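Local coordinates for salicylic acid-binding protein 2 (Nicotiana tabacum, PDB 1XKL) that hydrolyses methyl salicylate to salicylate and methanol, as part of the signalling that activates systemic acquired resistance in tobacco, at residues P25-A30 / S251-A256. Sequence-based numbering, arbitrary orientation.
Sequences PLLEAA and SLLEIA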
loop_
_atom_site.group_PDB
_atom_site.type_symbol
_atom_site.label_atom_id
_atom_site.label_comp_id
_atom_site.label_asym_id
_atom_site.label_seq_id
_atom_site.Cartn_x
_atom_site.Cartn_y
_atom_site.Cartn_z
ATOM N N PRO A 25 -10.260 35.841 -12.697
ATOM C CA PRO A 25 -9.452 36.923 -13.276
ATOM C C PRO A 25 -10.302 37.882 -14.112
ATOM O O PRO A 25 -10.083 39.094 -14.103
ATOM C CB PRO A 25 -8.442 36.180 -14.151
ATOM C CG PRO A 25 -8.336 34.844 -13.510
ATOM C CD PRO A 25 -9.744 34.525 -13.111
ATOM N N LEU A 26 -11.267 37.331 -14.842
ATOM C CA LEU A 26 -12.141 38.143 -15.692
ATOM C C LEU A 26 -12.953 39.152 -14.906
ATOM O O LEU A 26 -13.069 40.308 -15.303
ATOM C CB LEU A 26 -13.083 37.242 -16.484
ATOM C CG LEU A 26 -12.595 36.717 -17.829
ATOM C CD1 LEU A 26 -11.082 36.678 -17.906
ATOM C CD2 LEU A 26 -13.222 35.358 -18.065
ATOM N N LEU A 27 -13.530 38.704 -13.797
ATOM C CA LEU A 27 -14.328 39.577 -12.959
ATOM C C LEU A 27 -13.455 40.635 -12.295
ATOM O O LEU A 27 -13.851 41.796 -12.183
ATOM C CB LEU A 27 -15.063 38.756 -11.897
ATOM C CG LEU A 27 -16.143 37.800 -12.421
ATOM C CD1 LEU A 27 -16.707 36.982 -11.267
ATOM C CD2 LEU A 27 -17.251 38.601 -13.100
ATOM N N GLU A 28 -12.265 40.239 -11.860
ATOM C CA GLU A 28 -11.353 41.177 -11.215
ATOM C C GLU A 28 -10.851 42.182 -12.243
ATOM O O GLU A 28 -10.656 43.355 -11.932
ATOM C CB GLU A 28 -10.175 40.426 -10.585
ATOM C CG GLU A 28 -10.611 39.322 -9.628
ATOM C CD GLU A 28 -9.467 38.745 -8.812
ATOM O OE1 GLU A 28 -8.409 38.435 -9.400
ATOM O OE2 GLU A 28 -9.634 38.590 -7.581
ATOM N N ALA A 29 -10.643 41.724 -13.471
ATOM C CA ALA A 29 -10.184 42.620 -14.522
ATOM C C ALA A 29 -11.216 43.726 -14.714
ATOM O O ALA A 29 -10.875 44.851 -15.072
ATOM C CB ALA A 29 -9.987 41.854 -15.817
ATOM N N ALA A 30 -12.482 43.403 -14.454
ATOM C CA ALA A 30 -13.566 44.372 -14.603
ATOM C C ALA A 30 -13.638 45.324 -13.412
ATOM O O ALA A 30 -14.520 46.183 -13.345
ATOM C CB ALA A 30 -14.900 43.641 -14.777
ATOM N N SER A 251 -22.210 37.870 -18.839
ATOM C CA SER A 251 -23.544 37.710 -18.271
ATOM C C SER A 251 -23.566 38.188 -16.821
ATOM O O SER A 251 -24.495 38.880 -16.403
ATOM C CB SER A 251 -23.978 36.242 -18.344
ATOM O OG SER A 251 -23.995 35.783 -19.684
ATOM N N LEU A 252 -22.545 37.825 -16.049
ATOM C CA LEU A 252 -22.485 38.251 -14.654
ATOM C C LEU A 252 -22.315 39.757 -14.523
ATOM O O LEU A 252 -22.921 40.381 -13.650
ATOM C CB LEU A 252 -21.346 37.542 -13.915
ATOM C CG LEU A 252 -21.553 36.038 -13.711
ATOM C CD1 LEU A 252 -20.360 35.436 -12.963
ATOM C CD2 LEU A 252 -22.847 35.809 -12.929
ATOM N N LEU A 253 -21.490 40.353 -15.377
ATOM C CA LEU A 253 -21.290 41.798 -15.302
ATOM C C LEU A 253 -22.594 42.507 -15.640
ATOM O O LEU A 253 -22.899 43.566 -15.093
ATOM C CB LEU A 253 -20.175 42.240 -16.257
ATOM C CG LEU A 253 -18.783 41.665 -15.964
ATOM C CD1 LEU A 253 -17.785 42.254 -16.940
ATOM C CD2 LEU A 253 -18.367 41.976 -14.528
ATOM N N GLU A 254 -23.371 41.907 -16.532
ATOM C CA GLU A 254 -24.650 42.482 -16.926
ATOM C C GLU A 254 -25.632 42.470 -15.763
ATOM O O GLU A 254 -26.285 43.470 -15.482
ATOM C CB GLU A 254 -25.238 41.697 -18.091
ATOM C CG GLU A 254 -26.560 42.229 -18.598
ATOM C CD GLU A 254 -27.014 41.489 -19.829
ATOM O OE1 GLU A 254 -27.949 40.663 -19.721
ATOM O OE2 GLU A 254 -26.423 41.719 -20.904
ATOM N N ILE A 255 -25.747 41.338 -15.080
ATOM C CA ILE A 255 -26.682 41.283 -13.972
ATOM C C ILE A 255 -26.173 42.179 -12.846
ATOM O O ILE A 255 -26.958 42.808 -12.139
ATOM C CB ILE A 255 -26.903 39.823 -13.468
ATOM C CG1 ILE A 255 -25.791 39.409 -12.526
ATOM C CG2 ILE A 255 -26.976 38.858 -14.640
ATOM C CD1 ILE A 255 -26.266 39.322 -11.112
ATOM N N ALA A 256 -24.855 42.263 -12.698
ATOM C CA ALA A 256 -24.270 43.096 -11.655
ATOM C C ALA A 256 -24.574 44.571 -11.896
ATOM O O ALA A 256 -24.489 45.395 -10.984
ATOM C CB ALA A 256 -22.766 42.886 -11.602
#
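Leu253 reaches across from helix 245-258 and sets the fork of its two methyls against Leu27 and Ala30. CD2 of Leu253 does double duty: it lies 3.8 Å from CD2 of Leu27 and 3.9 Å from CB of Ala30. CD1 of Leu253 meets CB of Ala30, also at 3.9 Å, so both prongs of the leucine close on that one methyl. Leu27 and Leu253 share one shape, with CG opposite the carbonyl carbon (chi1 -67° in Leu27, -62° in Leu253); chi2 carries CD1 on in line, leaving CD2 as the side branch. Coming from facing helices, the two run past one another in opposite directions and meet where their CD2 methyls come together. The CB of Leu27 does not aim straight at the other helix; CD2 of Leu27 closes the gap and also comes to 4.3 Å from CB of Leu252. The union is purely apolar and modest, 171 Å² in all, and the closest pair of CA atoms, those of Leu27 and Leu253, is 7.7 Å apart. Burial is uneven: Leu27 and Leu252 are buried, while Ala30, just past the end of its helix, is exposed. Leu253 is a salicylate-binding residue, as is His257 one turn further along. In this alpha/beta hydrolase fold, the contact joins the first helix after strand 6-10 to the C-terminal helix, side by side on one face of the central parallel sheet. Beneath them Leu27 and Leu252 both rest on Phe7 of strand 6-10; Leu27 extends to Val34 on edge strand 33-36, and Leu252 to Val78 on strand 75-80.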